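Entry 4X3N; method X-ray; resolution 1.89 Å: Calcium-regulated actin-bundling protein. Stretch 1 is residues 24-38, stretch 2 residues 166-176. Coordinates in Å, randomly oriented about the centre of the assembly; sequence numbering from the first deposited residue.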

ATOM      1  N   GLU A  24     -24.983 -10.958 -10.284  1.00 60.61           N
ATOM      2  CA  GLU A  24     -25.187 -12.021  -9.260  1.00 57.96           C
ATOM      3  C   GLU A  24     -24.041 -11.801  -8.274  1.00 57.94           C
ATOM      4  O   GLU A  24     -22.880 -12.026  -8.603  1.00 54.32           O
ATOM      5  N   LYS A  25     -24.390 -11.287  -7.106  1.00 53.76           N
ATOM      6  CA  LYS A  25     -23.521 -11.285  -5.963  1.00 52.82           C
ATOM      7  C   LYS A  25     -23.115 -12.725  -5.605  1.00 46.41           C
ATOM      8  O   LYS A  25     -23.893 -13.625  -5.764  1.00 46.18           O
ATOM      9  N   LEU A  26     -21.893 -12.944  -5.133  1.00 41.64           N
ATOM     10  CA  LEU A  26     -21.433 -14.276  -4.763  1.00 36.55           C
ATOM     11  C   LEU A  26     -21.780 -14.614  -3.314  1.00 34.99           C
ATOM     12  O   LEU A  26     -21.736 -13.768  -2.472  1.00 36.03           O
ATOM     13  N   SER A  27     -22.078 -15.870  -3.037  1.00 38.09           N
ATOM     14  CA  SER A  27     -22.130 -16.381  -1.675  1.00 38.09           C
ATOM     15  C   SER A  27     -20.787 -16.155  -0.995  1.00 40.26           C
ATOM     16  O   SER A  27     -19.766 -15.918  -1.665  1.00 32.00           O
ATOM     17  N   ALA A  28     -20.775 -16.231   0.330  1.00 36.45           N
ATOM     18  CA  ALA A  28     -19.523 -16.134   1.064  1.00 35.78           C
ATOM     19  C   ALA A  28     -18.549 -17.229   0.643  1.00 38.98           C
ATOM     20  O   ALA A  28     -17.324 -17.018   0.587  1.00 36.39           O
ATOM     21  N   GLU A  29     -19.088 -18.401   0.372  1.00 38.54           N
ATOM     22  CA  GLU A  29     -18.250 -19.515   0.044  1.00 38.93           C
ATOM     23  C   GLU A  29     -17.606 -19.304  -1.334  1.00 34.95           C
ATOM     24  O   GLU A  29     -16.477 -19.655  -1.551  1.00 29.01           O
ATOM     25  N   ALA A  30     -18.378 -18.786  -2.277  1.00 31.49           N
ATOM     26  CA  ALA A  30     -17.873 -18.566  -3.625  1.00 30.71           C
ATOM     27  C   ALA A  30     -16.871 -17.378  -3.584  1.00 28.38           C
ATOM     28  O   ALA A  30     -15.846 -17.427  -4.231  1.00 27.46           O
ATOM     29  N   MET A  31     -17.180 -16.331  -2.818  1.00 26.84           N
ATOM     30  CA  MET A  31     -16.283 -15.202  -2.684  1.00 27.02           C
ATOM     31  C   MET A  31     -14.952 -15.650  -2.119  1.00 26.65           C
ATOM     32  O   MET A  31     -13.922 -15.165  -2.546  1.00 23.34           O
ATOM     33  N   GLU A  32     -14.952 -16.603  -1.188  1.00 25.89           N
ATOM     34  CA  GLU A  32     -13.706 -16.954  -0.536  1.00 27.61           C
ATOM     35  C   GLU A  32     -12.875 -17.669  -1.561  1.00 27.30           C
ATOM     36  O   GLU A  32     -11.655 -17.429  -1.672  1.00 28.79           O
ATOM     37  N   PHE A  33     -13.529 -18.580  -2.294  1.00 27.05           N
ATOM     38  CA  PHE A  33     -12.872 -19.279  -3.418  1.00 26.87           C
ATOM     39  C   PHE A  33     -12.260 -18.287  -4.393  1.00 25.13           C
ATOM     40  O   PHE A  33     -11.092 -18.335  -4.736  1.00 21.28           O
ATOM     41  N   PHE A  34     -13.094 -17.357  -4.840  1.00 24.81           N
ATOM     42  CA  PHE A  34     -12.694 -16.357  -5.820  1.00 23.59           C
ATOM     43  C   PHE A  34     -11.503 -15.579  -5.310  1.00 25.29           C
ATOM     44  O   PHE A  34     -10.542 -15.374  -6.039  1.00 27.82           O
ATOM     45  N   CYS A  35     -11.573 -15.107  -4.082  1.00 22.24           N
ATOM     46  CA  CYS A  35     -10.472 -14.325  -3.530  1.00 25.13           C
ATOM     47  C   CYS A  35      -9.186 -15.126  -3.491  1.00 25.69           C
ATOM     48  O   CYS A  35      -8.098 -14.562  -3.765  1.00 26.36           O
ATOM     49  N   ASN A  36      -9.282 -16.419  -3.178  1.00 24.29           N
ATOM     50  CA  ASN A  36      -8.076 -17.256  -3.182  1.00 24.50           C
ATOM     51  C   ASN A  36      -7.458 -17.459  -4.516  1.00 23.15           C
ATOM     52  O   ASN A  36      -6.258 -17.316  -4.666  1.00 23.85           O
ATOM     53  N   VAL A  37      -8.271 -17.795  -5.516  1.00 22.86           N
ATOM     54  CA  VAL A  37      -7.781 -17.910  -6.864  1.00 19.99           C
ATOM     55  C   VAL A  37      -7.151 -16.572  -7.277  1.00 18.84           C
ATOM     56  O   VAL A  37      -6.107 -16.548  -7.912  1.00 19.99           O
ATOM     57  N   ALA A  38      -7.823 -15.453  -6.998  1.00 18.84           N
ATOM     58  CA  ALA A  38      -7.336 -14.163  -7.416  1.00 18.63           C
ATOM     59  C   ALA A  38      -6.003 -13.714  -6.734  1.00 21.58           C
ATOM     60  O   ALA A  38      -5.326 -12.824  -7.221  1.00 25.23           O
ATOM     61  N   ASN A 166     -18.634 -14.812 -16.078  1.00 19.89           N
ATOM     62  CA  ASN A 166     -18.949 -13.908 -15.043  1.00 20.65           C
ATOM     63  C   ASN A 166     -18.602 -14.539 -13.733  1.00 21.49           C
ATOM     64  O   ASN A 166     -18.360 -15.746 -13.679  1.00 20.56           O
ATOM     65  N   PRO A 167     -18.542 -13.755 -12.665  1.00 23.10           N
ATOM     66  CA  PRO A 167     -17.902 -14.356 -11.473  1.00 23.16           C
ATOM     67  C   PRO A 167     -18.643 -15.559 -10.859  1.00 23.65           C
ATOM     68  O   PRO A 167     -18.033 -16.559 -10.392  1.00 22.92           O
ATOM     69  N   ALA A 168     -19.957 -15.464 -10.774  1.00 22.69           N
ATOM     70  CA  ALA A 168     -20.701 -16.568 -10.179  1.00 23.51           C
ATOM     71  C   ALA A 168     -20.657 -17.846 -11.006  1.00 24.85           C
ATOM     72  O   ALA A 168     -20.416 -18.953 -10.490  1.00 25.99           O
ATOM     73  N   ASP A 169     -20.824 -17.696 -12.307  1.00 24.61           N
ATOM     74  CA  ASP A 169     -20.630 -18.784 -13.246  1.00 21.40           C
ATOM     75  C   ASP A 169     -19.231 -19.388 -13.114  1.00 23.19           C
ATOM     76  O   ASP A 169     -19.057 -20.625 -13.023  1.00 24.43           O
ATOM     77  N   PHE A 170     -18.220 -18.535 -13.141  1.00 24.04           N
ATOM     78  CA  PHE A 170     -16.871 -18.999 -12.981  1.00 21.32           C
ATOM     79  C   PHE A 170     -16.716 -19.867 -11.705  1.00 21.51           C
ATOM     80  O   PHE A 170     -16.117 -20.927 -11.752  1.00 23.46           O
ATOM     81  N   CYS A 171     -17.250 -19.416 -10.574  1.00 23.50           N
ATOM     82  CA  CYS A 171     -17.095 -20.157  -9.320  1.00 24.86           C
ATOM     83  C   CYS A 171     -17.801 -21.534  -9.407  1.00 26.57           C
ATOM     84  O   CYS A 171     -17.273 -22.602  -8.991  1.00 25.58           O
ATOM     85  N   THR A 172     -18.970 -21.526 -10.037  1.00 26.58           N
ATOM     86  CA  THR A 172     -19.713 -22.766 -10.254  1.00 26.82           C
ATOM     87  C   THR A 172     -18.927 -23.699 -11.070  1.00 25.54           C
ATOM     88  O   THR A 172     -18.892 -24.858 -10.782  1.00 24.92           O
ATOM     89  N   ARG A 173     -18.316 -23.204 -12.146  1.00 26.63           N
ATOM     90  CA  ARG A 173     -17.482 -23.999 -12.996  1.00 23.16           C
ATOM     91  C   ARG A 173     -16.184 -24.468 -12.341  1.00 24.46           C
ATOM     92  O   ARG A 173     -15.721 -25.579 -12.628  1.00 19.93           O
ATOM     93  N   SER A 174     -15.591 -23.648 -11.497  1.00 24.07           N
ATOM     94  CA  SER A 174     -14.212 -23.929 -11.048  1.00 25.70           C
ATOM     95  C   SER A 174     -14.097 -24.534  -9.660  1.00 26.56           C
ATOM     96  O   SER A 174     -13.109 -25.250  -9.386  1.00 26.08           O
ATOM     97  N   MET A 175     -15.055 -24.244  -8.788  1.00 26.33           N
ATOM     98  CA  MET A 175     -15.059 -24.803  -7.418  1.00 32.16           C
ATOM     99  C   MET A 175     -15.069 -26.332  -7.378  1.00 31.84           C
ATOM    100  O   MET A 175     -15.645 -26.989  -8.237  1.00 33.50           O
ATOM    101  N   ASN A 176     -14.338 -26.895  -6.419  1.00 37.92           N
ATOM    102  CA  ASN A 176     -14.194 -28.361  -6.299  1.00 43.15           C
ATOM    103  C   ASN A 176     -13.641 -29.114  -7.521  1.00 45.34           C
ATOM    104  O   ASN A 176     -14.039 -30.245  -7.821  1.00 39.24           O
TER

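Helices 28-38 and 167-174 cross nearly at right angles, at 84°, with their axes 9.9 Å apart. Ala30 and Cys171 meet with CA atoms 6.0 Å apart and CB atoms 4.0 Å apart.

Cys171, chi1 m, is the central bump. Its SG fits between two phenylalanines, 4.1 Å from Phe33 CD2 and 4.0 Å from Phe34 CD2, at the edge of both rings. Both phenylalanines are t at chi1, but only Phe33 has its CA-to-CB bond toward the other helix; Phe34 starts sideways and its ring end comes nearer.

Phe33 buries the most surface here. Met175 (m, t, p), just past its helix, sets CG over one face of the Phe33 ring, 3.5 Å from its centroid in a CH-pi contact, while Met175 SD sits oblique to the ring and 4.0 Å from Ala30 CA. At the ring's edge, Phe33 CZ lies 3.3 Å from Ser174 OG. Phe170, also t, meets Phe33 (CE2 to CE2, 3.9 Å), Phe34 (CD2 to CD2, 4.3 Å) and Val37 (its CZ to Val37 CG1, 4.4 Å).

At the other end, Leu26 (m, t) reaches in from the loop before its helix. Leu26 CD2 lies against Ala168, 3.3 Å from Ala168 CA and 3.7 Å from Ala168 CB. Pro167 CB adds a wall, 4.2 Å from Leu26 CD2 and 4.0 Å from Phe34 CE2.

No direct hydrogen bond joins the stretches. Water 1 bridges them instead, its O donating to Glu24 O and accepting from Ala168 N, each at 3.0 Å. Apolar shape does most of the joining; within the stretches, Ser27 OG caps Ala30 N at 2.8 Å, and Asn166 OD1 caps Asp169 N at 3.1 Å.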

ATOM      1  CB  GLU A  24     -25.160 -13.456  -9.869  1.00 54.54           C
ATOM      2  CG  GLU A  24     -26.184 -14.415  -9.248  1.00 57.58           C
ATOM      3  CD  GLU A  24     -25.852 -15.920  -9.402  1.00 60.65           C
ATOM      4  OE1 GLU A  24     -25.935 -16.454 -10.536  1.00 56.70           O
ATOM      5  OE2 GLU A  24     -25.530 -16.602  -8.378  1.00 57.67           O
ATOM      6  CB  LYS A  25     -24.286 -10.674  -4.811  1.00 57.05           C
ATOM      7  CG  LYS A  25     -23.526  -9.605  -4.052  1.00 62.02           C
ATOM      8  CD  LYS A  25     -24.430  -8.907  -3.034  1.00 65.11           C
ATOM      9  CE  LYS A  25     -24.887  -9.832  -1.894  1.00 69.33           C
ATOM     10  NZ  LYS A  25     -23.956  -9.880  -0.720  1.00 70.01           N
ATOM     11  CB  LEU A  26     -19.917 -14.357  -4.914  1.00 36.23           C
ATOM     12  CG  LEU A  26     -19.332 -14.071  -6.302  1.00 37.24           C
ATOM     13  CD1 LEU A  26     -17.819 -14.058  -6.252  1.00 35.84           C
ATOM     14  CD2 LEU A  26     -19.752 -15.111  -7.322  1.00 33.20           C
ATOM     15  CB  SER A  27     -22.368 -17.872  -1.714  1.00 39.29           C
ATOM     16  OG  SER A  27     -21.196 -18.540  -2.142  1.00 40.98           O
ATOM     17  CB  ALA A  28     -19.772 -16.203   2.568  1.00 34.68           C
ATOM     18  CB  GLU A  29     -19.120 -20.772   0.022  1.00 41.08           C
ATOM     19  CG  GLU A  29     -18.352 -22.092  -0.046  1.00 47.53           C
ATOM     20  CD  GLU A  29     -19.244 -23.314  -0.321  1.00 52.97           C
ATOM     21  OE1 GLU A  29     -20.458 -23.287   0.005  1.00 59.31           O
ATOM     22  OE2 GLU A  29     -18.728 -24.306  -0.880  1.00 44.26           O
ATOM     23  CB  ALA A  30     -19.004 -18.261  -4.555  1.00 30.64           C
ATOM     24  CB  MET A  31     -16.896 -14.120  -1.820  1.00 28.15           C
ATOM     25  CG  MET A  31     -16.112 -12.831  -1.762  1.00 28.76           C
ATOM     26  SD  MET A  31     -15.755 -12.124  -3.407  1.00 30.41           S
ATOM     27  CE  MET A  31     -17.291 -11.199  -3.683  1.00 29.09           C
ATOM     28  CB  GLU A  32     -13.936 -17.852   0.702  1.00 32.03           C
ATOM     29  CG  GLU A  32     -12.643 -18.470   1.252  1.00 37.01           C
ATOM     30  CD  GLU A  32     -12.881 -19.729   2.117  1.00 46.49           C
ATOM     31  OE1 GLU A  32     -14.045 -20.177   2.249  1.00 52.70           O
ATOM     32  OE2 GLU A  32     -11.907 -20.281   2.680  1.00 48.77           O
ATOM     33  CB  PHE A  33     -13.875 -20.170  -4.151  1.00 26.97           C
ATOM     34  CG  PHE A  33     -13.316 -20.791  -5.379  1.00 25.44           C
ATOM     35  CD1 PHE A  33     -12.416 -21.863  -5.284  1.00 25.58           C
ATOM     36  CD2 PHE A  33     -13.638 -20.321  -6.609  1.00 24.93           C
ATOM     37  CE1 PHE A  33     -11.916 -22.451  -6.426  1.00 24.96           C
ATOM     38  CE2 PHE A  33     -13.127 -20.894  -7.733  1.00 25.25           C
ATOM     39  CZ  PHE A  33     -12.248 -21.930  -7.648  1.00 25.41           C
ATOM     40  CB  PHE A  34     -13.865 -15.403  -6.018  1.00 22.32           C
ATOM     41  CG  PHE A  34     -13.686 -14.426  -7.120  1.00 22.03           C
ATOM     42  CD1 PHE A  34     -13.082 -13.260  -6.912  1.00 22.02           C
ATOM     43  CD2 PHE A  34     -14.230 -14.690  -8.374  1.00 22.72           C
ATOM     44  CE1 PHE A  34     -12.893 -12.356  -7.962  1.00 25.14           C
ATOM     45  CE2 PHE A  34     -14.052 -13.815  -9.433  1.00 22.27           C
ATOM     46  CZ  PHE A  34     -13.411 -12.635  -9.233  1.00 21.38           C
ATOM     47  CB  CYS A  35     -10.803 -13.755  -2.134  1.00 26.77           C
ATOM     48  SG  CYS A  35     -12.045 -12.433  -2.247  1.00 28.59           S
ATOM     49  CB  ASN A  36      -8.361 -18.587  -2.521  1.00 27.26           C
ATOM     50  CG  ASN A  36      -8.554 -18.421  -1.035  1.00 30.40           C
ATOM     51  OD1 ASN A  36      -7.967 -17.522  -0.442  1.00 38.22           O
ATOM     52  ND2 ASN A  36      -9.356 -19.260  -0.425  1.00 34.01           N
ATOM     53  CB  VAL A  37      -8.932 -18.245  -7.899  1.00 20.01           C
ATOM     54  CG1 VAL A  37      -8.357 -18.285  -9.329  1.00 18.77           C
ATOM     55  CG2 VAL A  37      -9.592 -19.580  -7.550  1.00 21.48           C
ATOM     56  CB  ALA A  38      -8.421 -13.092  -7.280  1.00 20.34           C
ATOM     57  CB  ASN A 166     -20.422 -13.485 -15.126  1.00 21.07           C
ATOM     58  CG  ASN A 166     -21.346 -14.624 -14.937  1.00 23.33           C
ATOM     59  OD1 ASN A 166     -21.578 -15.105 -13.820  1.00 22.37           O
ATOM     60  ND2 ASN A 166     -21.900 -15.070 -16.013  1.00 24.92           N
ATOM     61  CB  PRO A 167     -17.894 -13.177 -10.494  1.00 23.82           C
ATOM     62  CG  PRO A 167     -17.717 -12.028 -11.356  1.00 25.18           C
ATOM     63  CD  PRO A 167     -18.618 -12.295 -12.545  1.00 24.17           C
ATOM     64  CB  ALA A 168     -22.155 -16.159  -9.942  1.00 25.42           C
ATOM     65  CB  ASP A 169     -20.920 -18.289 -14.692  1.00 21.99           C
ATOM     66  CG  ASP A 169     -20.793 -19.420 -15.746  1.00 27.20           C
ATOM     67  OD1 ASP A 169     -21.743 -20.254 -15.812  1.00 29.95           O
ATOM     68  OD2 ASP A 169     -19.747 -19.513 -16.476  1.00 29.74           O
ATOM     69  CB  PHE A 170     -15.903 -17.822 -12.948  1.00 20.85           C
ATOM     70  CG  PHE A 170     -14.552 -18.212 -12.447  1.00 20.52           C
ATOM     71  CD1 PHE A 170     -13.734 -19.005 -13.227  1.00 20.06           C
ATOM     72  CD2 PHE A 170     -14.165 -17.896 -11.180  1.00 21.44           C
ATOM     73  CE1 PHE A 170     -12.542 -19.439 -12.752  1.00 20.38           C
ATOM     74  CE2 PHE A 170     -12.921 -18.315 -10.696  1.00 20.40           C
ATOM     75  CZ  PHE A 170     -12.142 -19.091 -11.471  1.00 19.13           C
ATOM     76  CB  CYS A 171     -17.622 -19.313  -8.149  1.00 22.97           C
ATOM     77  SG  CYS A 171     -16.651 -17.829  -7.788  1.00 26.43           S
ATOM     78  CB  THR A 172     -20.994 -22.490 -11.036  1.00 28.76           C
ATOM     79  OG1 THR A 172     -21.874 -21.686 -10.218  1.00 30.04           O
ATOM     80  CG2 THR A 172     -21.680 -23.788 -11.482  1.00 33.88           C
ATOM     81  CB  ARG A 173     -17.109 -23.259 -14.272  1.00 22.11           C
ATOM     82  CG  ARG A 173     -18.254 -23.082 -15.251  1.00 20.55           C
ATOM     83  CD  ARG A 173     -17.806 -22.203 -16.390  1.00 24.75           C
ATOM     84  NE  ARG A 173     -18.850 -21.822 -17.380  1.00 26.02           N
ATOM     85  CZ  ARG A 173     -18.752 -22.073 -18.700  1.00 28.18           C
ATOM     86  NH1 ARG A 173     -17.744 -22.748 -19.257  1.00 26.51           N
ATOM     87  NH2 ARG A 173     -19.675 -21.624 -19.483  1.00 30.34           N
ATOM     88  CB  SER A 174     -13.374 -22.611 -11.057  1.00 26.34           C
ATOM     89  OG  SER A 174     -11.935 -22.867 -10.755  1.00 28.03           O
ATOM     90  CB  MET A 175     -16.200 -24.256  -6.611  1.00 31.00           C
ATOM     91  CG  MET A 175     -15.979 -22.817  -6.230  1.00 34.13           C
ATOM     92  SD  MET A 175     -17.358 -22.102  -5.342  1.00 36.76           S
ATOM     93  CE  MET A 175     -16.984 -22.864  -3.755  1.00 36.70           C
ATOM     94  CB  ASN A 176     -15.539 -28.974  -5.911  1.00 49.73           C
ATOM     95  CG  ASN A 176     -16.146 -28.299  -4.708  1.00 52.97           C
ATOM     96  OD1 ASN A 176     -17.312 -27.931  -4.721  1.00 59.22           O
ATOM     97  ND2 ASN A 176     -15.350 -28.113  -3.668  1.00 54.12           N
TER
HETATM   98  O   HOH W   1     -21.610 -12.986 -11.116  1.00 25.45           O